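Uncharacterized protein (Vibrio parahaemolyticus M0605, PDB 3X0T) is the PirA component of a plasmid-encoded toxin that makes this marine bacterium virulent, a jelly-roll protein probably acting in pore formation. Local coordinates at residues Ser12-Val17 / Phe105-Tyr110; Ser28-Ile33 / Phe89-Ile94; Glu50-Tyr55 / Ala69-Val74. All coordinates share one frame; numbering follows the deposited sequence.

Contact 1: residues Ser12-Val17 / Phe105-Tyr110; sequences SHDWTV and FCTIYY
The indole of Trp15 carries the imidazole of His13 on one face, with ND1 3.3 Å above the indole plane and over its centre, while Tyr110 OH meets its rim nearly in plane at NE1. The Tyr110 ring in turn has Ile108 CG2 over one face, toward the rim, and the backbone N of His13 at its edge. These groups sit on two antiparallel strands at one edge of a four-stranded jelly-roll sheet, with 11-17 its outermost strand. His13 pairs with Ile108 and Trp15 with Cys106, each through two backbone hydrogen bonds; that from Ile108 N to His13 O is nearly straight at 175°. Trp15 NE1 donates to Tyr110 OH over 3.1 Å with a bent N-H...O angle of 144°, and the same hydroxyl is hydrogen-bonded to Val26 O in the facing sheet, so the phenol joins the two layers. A large indole suits this position: its flat side receives the histidine, its rim offers a donor, and CD1 rests 3.5 Å from Ile108 CG1, whose chain crosses it at about a right angle. Cys106, compact and buried, sets its SG beside Trp15 CB and touches Ile43 on the next strand of the same sheet. His13 ND1 donates to Asp14 O at 2.7 Å from above the carbonyl plane, holding the imidazole. The opposite face is more polar and exposed: Thr16 CG2 lies alongside the Phe105 ring, and Thr107 OG1, beside its backbone N (chi1 -62°), donates to Asp14 OD1 at 2.7 Å from above the carboxylate plane.

Contact 2: residues Ser28-Ile33 / Phe89-Ile94; sequences SKHTPI and FYHQRI
The tight part of the contact is the strand pairing, in which Lys29 N donates a hydrogen bond to Gln92 O at 2.9 Å and Gln92 N returns one to Lys29 O. Their side chains run side by side, Lys29 CE coming 3.7 Å from Gln92 NE2. A water accepts from Gln92 NE2 at 2.8 Å, donates to Lys29 O and is hydrogen-bonded to Thr31 OG1. Long polar chains suit the place, since Lys29 NZ reaches on to Glu36 and Val37 O, and the buried Gln92 OE1 to Tyr55 OH. The pairing belongs to antiparallel strands 22-30 and 91-98 of one jelly-roll sheet, here near their ends. On the other face, the exposed His30 and partly exposed His91 meet rim to rim, ND1 to ND1 at 2.7 Å, with ring planes at 52°. Either nitrogen could donate, but the other must then accept, so the pair would probably resist double protonation. Beyond the strand the contact loosens. Thr31 N still holds Tyr90 O at 2.8 Å, but past it the Tyr90 ring meets the carbonyls of Thr31, Pro32 and Ile33; Pro35 and Pro60 also touch it. A second water spans Ile33 O and Tyr90 OH.

Contact 3: residues Glu50-Tyr55 / Ala69-Val74; sequences ELTIQY and AKSHVV
Side chains alternate between two faces of this antiparallel pair: Leu51, Ile53, Tyr55 and Val74 are buried on one, which partly exposed Lys70 and His72 share, while Thr52, Gln54, Ser71 and Val73 take the more exposed one. There Gln54 brings its amide up to Ser71, whose OG stands anti to the backbone N (chi1 -172°). Gln54 NE2 donates to Ser71 OG at 2.9 Å, the hydroxyl lying close to the amide plane; Thr52 CG2 touches the same oxygen. The side chains of Val73 and Thr52 cross obliquely, Val73 CG2 lying 3.6 Å from Thr52 OG1; branching at CB suits both to an extended strand. Val73 CG1 lies 3.6 Å from Glu50 OE1, which is hydrogen-bonded to Gln75 NE2. Inside, Ile53 CG2 and Val74 CG2 meet at 4.2 Å, and both side chains touch Ile43 of the facing sheet. The Tyr55 ring swings away toward Gln92. At this end Tyr55 O accepts two hydrogen bonds, from Ala69 N at 2.9 Å and from Lys70 N, on a lone pair, at 3.2 Å. Two residues opposite one form a classic beta bulge, here in the hairpin of strands 51-58 and 67-74 of a jelly-roll sheet.

All three contacts join antiparallel strands, but at different places in the jelly roll. Contact 1 belongs to one sheet; contacts 2 and 3 share the other, where strands 91-98 and 51-58 are neighbours. Contacts 1 and 3 are partly buried and turn apolar side chains toward the interior, touching where Leu51 CD1 packs on Cys106 CB. Contact 2 lies at the surface, about 20 Å from contact 1 between centres, and relies more on water and polar side chains. It nevertheless reaches contact 3 through Ile94, packed on Ile53 and Tyr55, and Gln92 and Tyr55 also join the two. Along the chain, contact 3 is nested within contact 2, and contact 2 within contact 1.

Contact 1: residues Ser12-Val17 / Phe105-Tyr110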
loop_
_atom_site.group_PDB
_atom_site.type_symbol
_atom_site.label_atom_id
_atom_site.label_comp_id
_atom_site.label_asym_id
_atom_site.label_seq_id
_atom_site.Cartn_x
_atom_site.Cartn_y
_atom_site.Cartn_z
ATOM N N SER A 12 -10.117 2.717 -6.922
ATOM C CA SER A 12 -9.850 3.220 -5.588
ATOM C C SER A 12 -10.631 2.469 -4.562
ATOM O O SER A 12 -11.581 1.760 -4.837
ATOM C CB SER A 12 -10.128 4.705 -5.522
ATOM O OG SER A 12 -11.521 4.965 -5.537
ATOM N N HIS A 13 -10.205 2.661 -3.271
ATOM C CA HIS A 13 -10.928 2.020 -2.156
ATOM C C HIS A 13 -10.633 2.830 -0.901
ATOM O O HIS A 13 -9.526 3.284 -0.659
ATOM C CB HIS A 13 -10.408 0.619 -1.987
ATOM C CG HIS A 13 -11.197 -0.346 -1.181
ATOM N ND1 HIS A 13 -11.552 -0.224 0.147
ATOM C CD2 HIS A 13 -11.665 -1.567 -1.568
ATOM C CE1 HIS A 13 -12.206 -1.293 0.565
ATOM N NE2 HIS A 13 -12.253 -2.135 -0.469
ATOM N N ASP A 14 -11.680 3.020 -0.090
ATOM C CA ASP A 14 -11.532 3.722 1.215
ATOM C C ASP A 14 -11.219 2.714 2.301
ATOM O O ASP A 14 -11.665 1.551 2.221
ATOM C CB ASP A 14 -12.827 4.424 1.575
ATOM C CG ASP A 14 -13.162 5.560 0.628
ATOM O OD1 ASP A 14 -12.365 5.999 -0.179
ATOM O OD2 ASP A 14 -14.341 5.993 0.678
ATOM N N TRP A 15 -10.448 3.096 3.290
ATOM C CA TRP A 15 -9.997 2.215 4.374
ATOM C C TRP A 15 -9.984 2.945 5.683
ATOM O O TRP A 15 -9.828 4.181 5.762
ATOM C CB TRP A 15 -8.570 1.702 4.111
ATOM C CG TRP A 15 -8.469 0.933 2.806
ATOM C CD1 TRP A 15 -7.958 1.432 1.619
ATOM C CD2 TRP A 15 -8.772 -0.454 2.590
ATOM N NE1 TRP A 15 -7.947 0.411 0.699
ATOM C CE2 TRP A 15 -8.414 -0.749 1.262
ATOM C CE3 TRP A 15 -9.309 -1.444 3.413
ATOM C CZ2 TRP A 15 -8.629 -2.048 0.725
ATOM C CZ3 TRP A 15 -9.495 -2.716 2.905
ATOM C CH2 TRP A 15 -9.140 -2.973 1.562
ATOM N N THR A 16 -10.142 2.158 6.738
ATOM C CA THR A 16 -9.961 2.639 8.121
ATOM C C THR A 16 -8.771 1.932 8.706
ATOM O O THR A 16 -8.429 0.800 8.323
ATOM C CB THR A 16 -11.205 2.373 8.948
ATOM O OG1 THR A 16 -11.485 0.990 9.060
ATOM C CG2 THR A 16 -12.389 3.031 8.346
ATOM N N VAL A 17 -8.103 2.638 9.628
ATOM C CA VAL A 17 -6.881 2.077 10.275
ATOM C C VAL A 17 -6.974 2.342 11.765
ATOM O O VAL A 17 -6.998 3.502 12.194
ATOM C CB VAL A 17 -5.569 2.679 9.673
ATOM C CG1 VAL A 17 -4.371 1.789 10.091
ATOM C CG2 VAL A 17 -5.612 2.802 8.159
ATOM N N PHE A 105 -7.953 7.122 8.636
ATOM C CA PHE A 105 -8.849 6.974 7.443
ATOM C C PHE A 105 -8.009 7.327 6.251
ATOM O O PHE A 105 -7.255 8.313 6.226
ATOM C CB PHE A 105 -10.066 7.940 7.509
ATOM C CG PHE A 105 -10.962 7.665 8.675
ATOM C CD1 PHE A 105 -10.704 8.298 9.918
ATOM C CD2 PHE A 105 -12.016 6.755 8.536
ATOM C CE1 PHE A 105 -11.573 8.024 11.018
ATOM C CE2 PHE A 105 -12.808 6.498 9.692
ATOM C CZ PHE A 105 -12.572 7.125 10.887
ATOM N N CYS A 106 -8.158 6.585 5.148
ATOM C CA CYS A 106 -7.482 6.947 3.918
ATOM C C CYS A 106 -8.268 6.372 2.745
ATOM O O CYS A 106 -9.114 5.496 2.854
ATOM C CB CYS A 106 -6.050 6.433 3.896
ATOM S SG CYS A 106 -5.817 4.669 3.919
ATOM N N THR A 107 -7.933 6.954 1.565
ATOM C CA THR A 107 -8.370 6.371 0.276
ATOM C C THR A 107 -7.055 5.986 -0.473
ATOM O O THR A 107 -6.087 6.753 -0.518
ATOM C CB THR A 107 -9.180 7.397 -0.522
ATOM O OG1 THR A 107 -10.358 7.736 0.237
ATOM C CG2 THR A 107 -9.572 6.790 -1.885
ATOM N N ILE A 108 -7.105 4.783 -1.057
ATOM C CA ILE A 108 -5.987 4.290 -1.860
ATOM C C ILE A 108 -6.486 4.317 -3.349
ATOM O O ILE A 108 -7.571 3.835 -3.620
ATOM C CB ILE A 108 -5.601 2.870 -1.395
ATOM C CG1 ILE A 108 -5.153 2.881 0.061
ATOM C CG2 ILE A 108 -4.456 2.347 -2.319
ATOM C CD1 ILE A 108 -3.863 3.554 0.340
ATOM N N TYR A 109 -5.587 4.813 -4.213
ATOM C CA TYR A 109 -5.831 4.879 -5.664
ATOM C C TYR A 109 -4.808 3.894 -6.266
ATOM O O TYR A 109 -3.604 4.054 -6.090
ATOM C CB TYR A 109 -5.629 6.295 -6.151
ATOM C CG TYR A 109 -6.583 7.223 -5.441
ATOM C CD1 TYR A 109 -7.836 7.429 -5.939
ATOM C CD2 TYR A 109 -6.171 7.897 -4.307
ATOM C CE1 TYR A 109 -8.732 8.267 -5.290
ATOM C CE2 TYR A 109 -7.062 8.793 -3.631
ATOM C CZ TYR A 109 -8.337 8.954 -4.155
ATOM O OH TYR A 109 -9.254 9.833 -3.525
ATOM N N TYR A 110 -5.334 2.909 -6.966
ATOM C CA TYR A 110 -4.476 1.806 -7.446
ATOM C C TYR A 110 -4.125 2.080 -8.913
ATOM O O TYR A 110 -5.010 2.261 -9.767
ATOM C CB TYR A 110 -5.282 0.502 -7.369
ATOM C CG TYR A 110 -5.642 0.160 -5.940
ATOM C CD1 TYR A 110 -4.793 -0.607 -5.137
ATOM C CD2 TYR A 110 -6.802 0.684 -5.364
ATOM C CE1 TYR A 110 -5.122 -0.864 -3.752
ATOM C CE2 TYR A 110 -7.164 0.448 -4.024
ATOM C CZ TYR A 110 -6.313 -0.320 -3.251
ATOM O OH TYR A 110 -6.662 -0.538 -1.923
#

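Contact 2: residues Ser28-Ile33 / Phe89-Ile94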
loop_
_atom_site.group_PDB
_atom_site.type_symbol
_atom_site.label_atom_id
_atom_site.label_comp_id
_atom_site.label_asym_id
_atom_site.label_seq_id
_atom_site.Cartn_x
_atom_site.Cartn_y
_atom_site.Cartn_z
ATOM N N SER A 28 -2.439 -6.730 -1.935
ATOM C CA SER A 28 -1.662 -7.917 -1.716
ATOM C C SER A 28 -1.561 -8.738 -2.955
ATOM O O SER A 28 -2.500 -8.741 -3.777
ATOM C CB SER A 28 -2.061 -8.713 -0.549
ATOM O OG SER A 28 -3.221 -9.352 -0.916
ATOM N N LYS A 29 -0.483 -9.458 -3.100
ATOM C CA LYS A 29 -0.277 -10.294 -4.245
ATOM C C LYS A 29 0.579 -11.469 -3.897
ATOM O O LYS A 29 1.727 -11.275 -3.357
ATOM C CB LYS A 29 0.321 -9.554 -5.444
ATOM C CG LYS A 29 0.555 -10.477 -6.645
ATOM C CD LYS A 29 0.538 -9.988 -8.015
ATOM C CE LYS A 29 1.803 -9.231 -8.296
ATOM N NZ LYS A 29 1.839 -8.613 -9.679
ATOM N N HIS A 30 0.131 -12.675 -4.241
ATOM C CA HIS A 30 0.880 -13.887 -3.984
ATOM C C HIS A 30 1.075 -14.589 -5.289
ATOM O O HIS A 30 0.093 -14.925 -5.977
ATOM C CB HIS A 30 0.074 -14.782 -3.017
ATOM C CG HIS A 30 -0.265 -14.084 -1.763
ATOM N ND1 HIS A 30 0.639 -13.863 -0.765
ATOM C CD2 HIS A 30 -1.422 -13.466 -1.392
ATOM C CE1 HIS A 30 0.017 -13.145 0.167
ATOM N NE2 HIS A 30 -1.222 -12.878 -0.179
ATOM N N THR A 31 2.328 -14.772 -5.658
ATOM C CA THR A 31 2.736 -15.386 -6.942
ATOM C C THR A 31 3.837 -16.389 -6.583
ATOM O O THR A 31 5.032 -16.113 -6.760
ATOM C CB THR A 31 3.222 -14.298 -7.920
ATOM O OG1 THR A 31 4.144 -13.393 -7.304
ATOM C CG2 THR A 31 2.114 -13.465 -8.478
ATOM N N PRO A 32 3.453 -17.551 -6.028
ATOM C CA PRO A 32 4.431 -18.411 -5.377
ATOM C C PRO A 32 5.236 -19.264 -6.359
ATOM O O PRO A 32 6.246 -19.846 -5.960
ATOM C CB PRO A 32 3.551 -19.333 -4.484
ATOM C CG PRO A 32 2.245 -19.373 -5.250
ATOM C CD PRO A 32 2.035 -17.959 -5.755
ATOM N N ILE A 33 4.824 -19.315 -7.635
ATOM C CA ILE A 33 5.551 -20.148 -8.619
ATOM C C ILE A 33 6.542 -19.299 -9.324
ATOM O O ILE A 33 7.749 -19.584 -9.265
ATOM C CB ILE A 33 4.563 -20.830 -9.581
ATOM C CG1 ILE A 33 3.563 -21.665 -8.831
ATOM C CG2 ILE A 33 5.438 -21.633 -10.589
ATOM C CD1 ILE A 33 2.443 -22.257 -9.736
ATOM N N PHE A 89 8.595 -10.254 -6.663
ATOM C CA PHE A 89 8.456 -10.947 -5.411
ATOM C C PHE A 89 7.585 -12.142 -5.534
ATOM O O PHE A 89 6.679 -12.212 -6.402
ATOM C CB PHE A 89 7.835 -10.011 -4.351
ATOM C CG PHE A 89 8.627 -8.740 -4.125
ATOM C CD1 PHE A 89 9.902 -8.850 -3.480
ATOM C CD2 PHE A 89 8.157 -7.496 -4.496
ATOM C CE1 PHE A 89 10.602 -7.642 -3.234
ATOM C CE2 PHE A 89 8.870 -6.338 -4.225
ATOM C CZ PHE A 89 10.075 -6.411 -3.594
ATOM N N TYR A 90 7.712 -13.103 -4.619
ATOM C CA TYR A 90 6.783 -14.210 -4.452
ATOM C C TYR A 90 5.557 -13.801 -3.666
ATOM O O TYR A 90 4.459 -14.304 -3.923
ATOM C CB TYR A 90 7.497 -15.357 -3.752
ATOM C CG TYR A 90 8.547 -16.004 -4.620
ATOM C CD1 TYR A 90 8.209 -16.975 -5.571
ATOM C CD2 TYR A 90 9.882 -15.639 -4.527
ATOM C CE1 TYR A 90 9.140 -17.563 -6.406
ATOM C CE2 TYR A 90 10.833 -16.238 -5.363
ATOM C CZ TYR A 90 10.460 -17.188 -6.276
ATOM O OH TYR A 90 11.375 -17.762 -7.143
ATOM N N HIS A 91 5.723 -12.918 -2.696
ATOM C CA HIS A 91 4.666 -12.374 -1.850
ATOM C C HIS A 91 4.910 -10.913 -1.667
ATOM O O HIS A 91 6.058 -10.521 -1.404
ATOM C CB HIS A 91 4.576 -13.076 -0.492
ATOM C CG HIS A 91 4.343 -14.545 -0.612
ATOM N ND1 HIS A 91 3.096 -15.085 -0.881
ATOM C CD2 HIS A 91 5.246 -15.576 -0.661
ATOM C CE1 HIS A 91 3.240 -16.381 -1.053
ATOM N NE2 HIS A 91 4.526 -16.702 -0.960
ATOM N N GLN A 92 3.868 -10.097 -1.709
ATOM C CA GLN A 92 4.013 -8.664 -1.472
ATOM C C GLN A 92 2.687 -8.120 -0.996
ATOM O O GLN A 92 1.619 -8.671 -1.298
ATOM C CB GLN A 92 4.594 -7.945 -2.699
ATOM C CG GLN A 92 3.682 -8.049 -3.956
ATOM C CD GLN A 92 4.474 -7.763 -5.153
ATOM O OE1 GLN A 92 4.969 -6.606 -5.342
ATOM N NE2 GLN A 92 4.672 -8.711 -6.040
ATOM N N ARG A 93 2.765 -6.990 -0.285
ATOM C CA ARG A 93 1.551 -6.331 0.157
ATOM C C ARG A 93 1.855 -4.869 0.426
ATOM O O ARG A 93 3.034 -4.497 0.599
ATOM C CB ARG A 93 0.969 -6.999 1.415
ATOM C CG ARG A 93 1.791 -6.882 2.689
ATOM C CD ARG A 93 1.062 -7.414 3.866
ATOM N NE ARG A 93 1.868 -7.264 5.067
ATOM C CZ ARG A 93 1.382 -7.440 6.304
ATOM N NH1 ARG A 93 0.151 -7.859 6.474
ATOM N NH2 ARG A 93 2.166 -7.106 7.327
ATOM N N ILE A 94 0.829 -4.074 0.525
ATOM C CA ILE A 94 0.909 -2.703 0.974
ATOM C C ILE A 94 0.066 -2.610 2.226
ATOM O O ILE A 94 -1.116 -3.025 2.210
ATOM C CB ILE A 94 0.443 -1.687 -0.117
ATOM C CG1 ILE A 94 1.319 -1.802 -1.359
ATOM C CG2 ILE A 94 0.460 -0.295 0.449
ATOM C CD1 ILE A 94 0.853 -0.998 -2.530
HETATM O O HOH W 1 3.836 -11.321 -5.312
HETATM O O HOH W 2 10.563 -19.144 -9.506
#

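Contact 3: residues Glu50-Tyr55 / Ala69-Val74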
loop_
_atom_site.group_PDB
_atom_site.type_symbol
_atom_site.label_atom_id
_atom_site.label_comp_id
_atom_site.label_asym_id
_atom_site.label_seq_id
_atom_site.Cartn_x
_atom_site.Cartn_y
_atom_site.Cartn_z
ATOM N N GLU A 50 -1.433 11.447 11.379
ATOM C CA GLU A 50 -0.533 10.880 10.336
ATOM C C GLU A 50 -0.701 9.342 10.234
ATOM O O GLU A 50 -1.085 8.659 11.196
ATOM C CB GLU A 50 0.926 11.177 10.638
ATOM C CG GLU A 50 1.501 10.507 11.824
ATOM C CD GLU A 50 2.859 10.999 12.260
ATOM O OE1 GLU A 50 3.458 11.958 11.737
ATOM O OE2 GLU A 50 3.307 10.439 13.296
ATOM N N LEU A 51 -0.304 8.793 9.105
ATOM C CA LEU A 51 -0.292 7.349 8.818
ATOM C C LEU A 51 1.050 7.004 8.200
ATOM O O LEU A 51 1.604 7.786 7.424
ATOM C CB LEU A 51 -1.412 7.025 7.819
ATOM C CG LEU A 51 -2.852 7.297 8.308
ATOM C CD1 LEU A 51 -3.844 7.204 7.171
ATOM C CD2 LEU A 51 -3.207 6.458 9.466
ATOM N N THR A 52 1.505 5.761 8.449
ATOM C CA THR A 52 2.639 5.228 7.668
ATOM C C THR A 52 2.134 4.267 6.582
ATOM O O THR A 52 1.257 3.456 6.884
ATOM C CB THR A 52 3.583 4.495 8.593
ATOM O OG1 THR A 52 4.159 5.469 9.481
ATOM C CG2 THR A 52 4.721 3.817 7.829
ATOM N N ILE A 53 2.639 4.377 5.368
ATOM C CA ILE A 53 2.375 3.378 4.352
ATOM C C ILE A 53 3.649 2.603 4.101
ATOM O O ILE A 53 4.749 3.197 4.021
ATOM C CB ILE A 53 1.787 4.010 3.079
ATOM C CG1 ILE A 53 1.265 2.911 2.137
ATOM C CG2 ILE A 53 2.736 4.987 2.390
ATOM C CD1 ILE A 53 0.429 3.446 0.995
ATOM N N GLN A 54 3.525 1.289 3.984
ATOM C CA GLN A 54 4.710 0.455 3.696
ATOM C C GLN A 54 4.438 -0.513 2.562
ATOM O O GLN A 54 3.341 -1.079 2.437
ATOM C CB GLN A 54 5.178 -0.398 4.912
ATOM C CG GLN A 54 5.522 0.481 6.114
ATOM C CD GLN A 54 6.238 -0.250 7.152
ATOM O OE1 GLN A 54 6.017 -1.449 7.435
ATOM N NE2 GLN A 54 7.173 0.502 7.791
ATOM N N TYR A 55 5.461 -0.712 1.747
ATOM C CA TYR A 55 5.498 -1.773 0.739
ATOM C C TYR A 55 6.309 -2.912 1.343
ATOM O O TYR A 55 7.455 -2.690 1.681
ATOM C CB TYR A 55 6.125 -1.259 -0.564
ATOM C CG TYR A 55 5.681 -2.000 -1.763
ATOM C CD1 TYR A 55 6.076 -3.344 -1.987
ATOM C CD2 TYR A 55 4.788 -1.434 -2.673
ATOM C CE1 TYR A 55 5.578 -4.061 -3.067
ATOM C CE2 TYR A 55 4.284 -2.156 -3.737
ATOM C CZ TYR A 55 4.680 -3.470 -3.932
ATOM O OH TYR A 55 4.149 -4.160 -5.001
ATOM N N ALA A 69 10.226 -3.155 2.244
ATOM C CA ALA A 69 10.975 -2.616 1.091
ATOM C C ALA A 69 10.903 -1.102 1.051
ATOM O O ALA A 69 11.881 -0.483 0.589
ATOM C CB ALA A 69 10.446 -3.186 -0.221
ATOM N N LYS A 70 9.776 -0.481 1.405
ATOM C CA LYS A 70 9.593 0.977 1.359
ATOM C C LYS A 70 8.696 1.381 2.492
ATOM O O LYS A 70 7.778 0.626 2.861
ATOM C CB LYS A 70 8.994 1.439 0.045
ATOM C CG LYS A 70 9.845 1.200 -1.208
ATOM C CD LYS A 70 9.340 1.970 -2.443
ATOM C CE LYS A 70 10.263 1.897 -3.623
ATOM N NZ LYS A 70 9.731 2.866 -4.643
ATOM N N SER A 71 8.916 2.578 3.032
ATOM C CA SER A 71 8.070 3.107 4.079
ATOM C C SER A 71 7.975 4.625 3.973
ATOM O O SER A 71 9.005 5.245 3.639
ATOM C CB SER A 71 8.631 2.709 5.441
ATOM O OG SER A 71 7.770 3.030 6.515
ATOM N N HIS A 72 6.858 5.244 4.240
ATOM C CA HIS A 72 6.754 6.698 4.177
ATOM C C HIS A 72 5.601 7.137 5.093
ATOM O O HIS A 72 4.583 6.469 5.197
ATOM C CB HIS A 72 6.436 7.124 2.733
ATOM C CG HIS A 72 6.480 8.583 2.546
ATOM N ND1 HIS A 72 7.636 9.277 2.277
ATOM C CD2 HIS A 72 5.488 9.499 2.599
ATOM C CE1 HIS A 72 7.357 10.570 2.207
ATOM N NE2 HIS A 72 6.057 10.718 2.348
ATOM N N VAL A 73 5.757 8.329 5.713
ATOM C CA VAL A 73 4.745 8.887 6.614
ATOM C C VAL A 73 3.950 9.907 5.861
ATOM O O VAL A 73 4.532 10.824 5.220
ATOM C CB VAL A 73 5.330 9.466 7.878
ATOM C CG1 VAL A 73 4.255 10.118 8.735
ATOM C CG2 VAL A 73 6.095 8.425 8.643
ATOM N N VAL A 74 2.631 9.860 5.930
ATOM C CA VAL A 74 1.707 10.729 5.248
ATOM C C VAL A 74 0.880 11.520 6.246
ATOM O O VAL A 74 0.181 10.935 7.054
ATOM C CB VAL A 74 0.766 9.896 4.323
ATOM C CG1 VAL A 74 -0.098 10.804 3.494
ATOM C CG2 VAL A 74 1.603 8.929 3.417
#